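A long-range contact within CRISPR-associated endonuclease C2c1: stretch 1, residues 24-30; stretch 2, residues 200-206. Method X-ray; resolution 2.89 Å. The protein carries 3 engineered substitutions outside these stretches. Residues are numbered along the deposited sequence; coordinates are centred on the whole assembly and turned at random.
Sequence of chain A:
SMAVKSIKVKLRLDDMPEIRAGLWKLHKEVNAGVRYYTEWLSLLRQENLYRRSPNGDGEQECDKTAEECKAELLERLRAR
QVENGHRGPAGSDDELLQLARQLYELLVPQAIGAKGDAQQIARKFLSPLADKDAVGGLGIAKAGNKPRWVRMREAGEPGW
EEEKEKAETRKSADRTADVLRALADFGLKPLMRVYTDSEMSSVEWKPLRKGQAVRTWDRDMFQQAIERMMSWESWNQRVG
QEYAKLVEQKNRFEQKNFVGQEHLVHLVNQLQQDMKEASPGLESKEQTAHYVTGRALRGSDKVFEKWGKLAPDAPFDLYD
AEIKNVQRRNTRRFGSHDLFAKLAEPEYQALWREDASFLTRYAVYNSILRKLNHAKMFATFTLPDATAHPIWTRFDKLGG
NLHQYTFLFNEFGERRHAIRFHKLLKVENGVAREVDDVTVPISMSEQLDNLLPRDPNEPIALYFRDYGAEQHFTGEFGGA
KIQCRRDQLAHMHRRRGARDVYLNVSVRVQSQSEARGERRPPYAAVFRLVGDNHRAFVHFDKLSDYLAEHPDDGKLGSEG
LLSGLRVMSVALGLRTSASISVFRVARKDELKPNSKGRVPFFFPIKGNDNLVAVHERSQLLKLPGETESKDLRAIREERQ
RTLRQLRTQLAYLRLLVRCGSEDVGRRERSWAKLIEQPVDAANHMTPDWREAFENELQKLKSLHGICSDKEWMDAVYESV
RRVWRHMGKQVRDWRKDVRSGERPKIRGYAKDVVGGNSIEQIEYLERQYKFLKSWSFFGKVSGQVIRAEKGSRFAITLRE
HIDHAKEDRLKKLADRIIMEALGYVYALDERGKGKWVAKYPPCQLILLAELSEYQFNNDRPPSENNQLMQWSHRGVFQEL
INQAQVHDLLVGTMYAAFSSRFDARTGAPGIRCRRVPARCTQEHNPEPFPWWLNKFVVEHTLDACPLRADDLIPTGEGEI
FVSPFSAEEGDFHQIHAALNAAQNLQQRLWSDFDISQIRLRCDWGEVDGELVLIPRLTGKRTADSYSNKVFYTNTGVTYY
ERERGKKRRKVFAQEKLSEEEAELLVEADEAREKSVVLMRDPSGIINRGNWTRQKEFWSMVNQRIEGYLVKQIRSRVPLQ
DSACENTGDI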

# COMPACT_ATOMS: atom_id res chain seq x y z
N TRP A 24 13.09 16.29 -27.70
CA TRP A 24 11.65 16.49 -27.58
C TRP A 24 10.93 16.01 -28.84
O TRP A 24 9.88 15.35 -28.75
CB TRP A 24 11.33 17.95 -27.30
CG TRP A 24 9.86 18.22 -27.26
CD1 TRP A 24 9.13 18.98 -28.13
CD2 TRP A 24 8.92 17.70 -26.31
NE1 TRP A 24 7.81 18.98 -27.78
CE2 TRP A 24 7.65 18.21 -26.66
CE3 TRP A 24 9.03 16.88 -25.19
CZ2 TRP A 24 6.50 17.90 -25.93
CZ3 TRP A 24 7.89 16.57 -24.47
CH2 TRP A 24 6.64 17.09 -24.85
N LYS A 25 11.47 16.33 -30.01
CA LYS A 25 10.87 15.85 -31.25
C LYS A 25 10.87 14.33 -31.28
O LYS A 25 9.88 13.70 -31.67
CB LYS A 25 11.62 16.41 -32.45
CG LYS A 25 11.08 15.96 -33.79
CD LYS A 25 9.70 16.52 -34.05
CE LYS A 25 9.22 16.16 -35.44
NZ LYS A 25 7.84 16.66 -35.69
N LEU A 26 11.98 13.71 -30.86
CA LEU A 26 12.04 12.26 -30.79
C LEU A 26 10.99 11.70 -29.84
O LEU A 26 10.43 10.63 -30.09
CB LEU A 26 13.44 11.83 -30.35
CG LEU A 26 13.76 10.34 -30.37
CD1 LEU A 26 13.59 9.79 -31.78
CD2 LEU A 26 15.18 10.09 -29.86
N HIS A 27 10.68 12.43 -28.77
CA HIS A 27 9.65 11.99 -27.85
C HIS A 27 8.27 12.01 -28.51
O HIS A 27 7.50 11.05 -28.35
CB HIS A 27 9.66 12.87 -26.60
CG HIS A 27 8.51 12.62 -25.67
ND1 HIS A 27 8.51 11.58 -24.76
CD2 HIS A 27 7.33 13.26 -25.52
CE1 HIS A 27 7.38 11.60 -24.08
NE2 HIS A 27 6.64 12.61 -24.53
N LYS A 28 7.95 13.07 -29.24
CA LYS A 28 6.66 13.12 -29.94
C LYS A 28 6.57 12.07 -31.03
O LYS A 28 5.48 11.56 -31.31
CB LYS A 28 6.43 14.51 -30.55
CG LYS A 28 6.48 15.66 -29.58
CD LYS A 28 5.91 16.92 -30.21
CE LYS A 28 6.48 17.18 -31.60
NZ LYS A 28 5.73 18.25 -32.32
N GLU A 29 7.70 11.74 -31.67
CA GLU A 29 7.69 10.75 -32.74
C GLU A 29 7.42 9.36 -32.20
O GLU A 29 6.58 8.62 -32.75
CB GLU A 29 9.03 10.78 -33.48
CG GLU A 29 9.27 12.01 -34.33
CD GLU A 29 8.31 12.10 -35.49
OE1 GLU A 29 7.98 11.05 -36.05
OE2 GLU A 29 7.87 13.22 -35.83
N VAL A 30 8.11 8.97 -31.13
CA VAL A 30 7.94 7.62 -30.59
C VAL A 30 6.53 7.46 -30.03
O VAL A 30 5.93 6.38 -30.12
CB VAL A 30 9.02 7.32 -29.54
CG1 VAL A 30 8.76 5.98 -28.90
CG2 VAL A 30 10.39 7.32 -30.20
N MSE A 200 3.59 10.28 -42.00
CA MSE A 200 3.26 10.69 -40.64
C MSE A 200 4.35 11.49 -39.95
O MSE A 200 4.06 12.33 -39.09
CB MSE A 200 2.94 9.46 -39.79
CG MSE A 200 1.47 9.12 -39.71
SE MSE A 200 1.21 7.30 -39.09
CE MSE A 200 1.16 6.39 -40.81
N SER A 201 5.60 11.21 -40.30
CA SER A 201 6.74 11.86 -39.66
C SER A 201 7.39 12.83 -40.63
O SER A 201 7.56 12.54 -41.82
CB SER A 201 7.78 10.83 -39.19
OG SER A 201 8.46 10.24 -40.28
N SER A 202 7.75 14.00 -40.11
CA SER A 202 8.42 15.04 -40.89
C SER A 202 9.92 15.06 -40.64
O SER A 202 10.61 15.95 -41.14
CB SER A 202 7.81 16.40 -40.57
OG SER A 202 7.78 16.62 -39.17
N VAL A 203 10.45 14.10 -39.89
CA VAL A 203 11.87 14.05 -39.58
C VAL A 203 12.63 13.53 -40.79
O VAL A 203 12.24 12.52 -41.40
CB VAL A 203 12.12 13.16 -38.35
CG1 VAL A 203 13.60 13.10 -38.03
CG2 VAL A 203 11.34 13.67 -37.15
N GLU A 204 13.71 14.23 -41.16
CA GLU A 204 14.58 13.79 -42.25
C GLU A 204 15.51 12.70 -41.72
O GLU A 204 16.64 12.95 -41.31
CB GLU A 204 15.36 14.96 -42.83
CG GLU A 204 14.49 16.04 -43.43
CD GLU A 204 15.29 17.21 -43.95
OE1 GLU A 204 16.53 17.17 -43.86
OE2 GLU A 204 14.67 18.17 -44.46
N TRP A 205 15.00 11.47 -41.71
CA TRP A 205 15.78 10.36 -41.20
C TRP A 205 16.94 10.05 -42.14
O TRP A 205 16.94 10.41 -43.32
CB TRP A 205 14.90 9.12 -41.03
CG TRP A 205 13.67 9.31 -40.19
CD1 TRP A 205 12.40 9.54 -40.63
CD2 TRP A 205 13.59 9.26 -38.76
NE1 TRP A 205 11.54 9.65 -39.56
CE2 TRP A 205 12.25 9.48 -38.40
CE3 TRP A 205 14.53 9.06 -37.74
CZ2 TRP A 205 11.82 9.50 -37.08
CZ3 TRP A 205 14.11 9.08 -36.43
CH2 TRP A 205 12.76 9.30 -36.11
N LYS A 206 17.95 9.38 -41.59
CA LYS A 206 19.02 8.86 -42.42
C LYS A 206 18.43 7.97 -43.51
O LYS A 206 17.50 7.20 -43.24
CB LYS A 206 20.02 8.07 -41.57
CG LYS A 206 21.10 7.33 -42.35
CD LYS A 206 21.87 6.35 -41.47
CE LYS A 206 22.88 5.55 -42.28
NZ LYS A 206 23.55 4.50 -41.47

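Contacts between a helix and an irregular segment often depend less on backbone fit than on how a few long side chains are folded, and this small interface in C2c1 is a clear case. Residues 24-30 form part of a longer helix, with Glu29 N bonded to Lys25 O at 2.9 Å, while residues 200-206 follow an irregular course. The backbones stay well apart, with Lys25 CA 8.6 Å from Val203 CA and Glu29 CA 7.1 Å from Ser201 CA, so side chains must span the gap. The two stretches bury 236 Å² between them, both sides summed.

Lys25 and Glu29, one helical turn apart, both direct their CA-to-CB bonds toward the other stretch, and their conformations differ instructively. Lys25 takes t at chi1, p at chi2 and t at chi3 and chi4: a single bend in an otherwise extended chain. This carries the ammonium group, Lys25 NZ, to within 3.4 Å of Glu29 OE2, a salt bridge within the helix. From the same position Lys25 NZ makes a weak hydrogen bond to Ser202 OG at 3.5 Å. The methylene part of the lysine is useful too, since Lys25 CE lies 3.7 Å from Val203 CG2. A long side chain with an apolar stem and a charged tip suits a place that offers both a hydroxyl and a methyl group.

Glu29 is more compact, with chi1 and chi2 both m, and this folded shape leaves its carboxylate among residues of the second stretch. Glu29 OE1 approaches Ser201 CB at 3.2 Å and Glu29 OE2 lies 3.7 Å from Val203 CG2. These are packing contacts; the polar needs of the buried carboxylate are met by Lys25 and, for OE1, by a hydrogen bond elsewhere in the structure. The CA-to-CB bond of Val203 points toward the helix; chi1 is 180° (t). The residue is itself buried, its CG2 methyl meeting both the lysine stem and the glutamate.

Trp205 reaches the interface indirectly. Its CA-to-CB bond points sideways, but with chi1 at -55° and chi2 at 98° the end of the indole comes nearer the helix. Within its own stretch, Trp205 NE1 donates to Ser201 OG at 3.2 Å with an angle of 166°, a nearly straight bond that ties the ring to the serine, whose chi1 is p. The helix meets the ring at its edge: Leu26 CD1 lies 4.4 Å from Trp205 CH2, a loose apolar contact, and Glu29 OE1 lies 4.3 Å from Trp205 CZ2. Leu26, in the t, p conformation, likewise starts sideways and brings its end nearer.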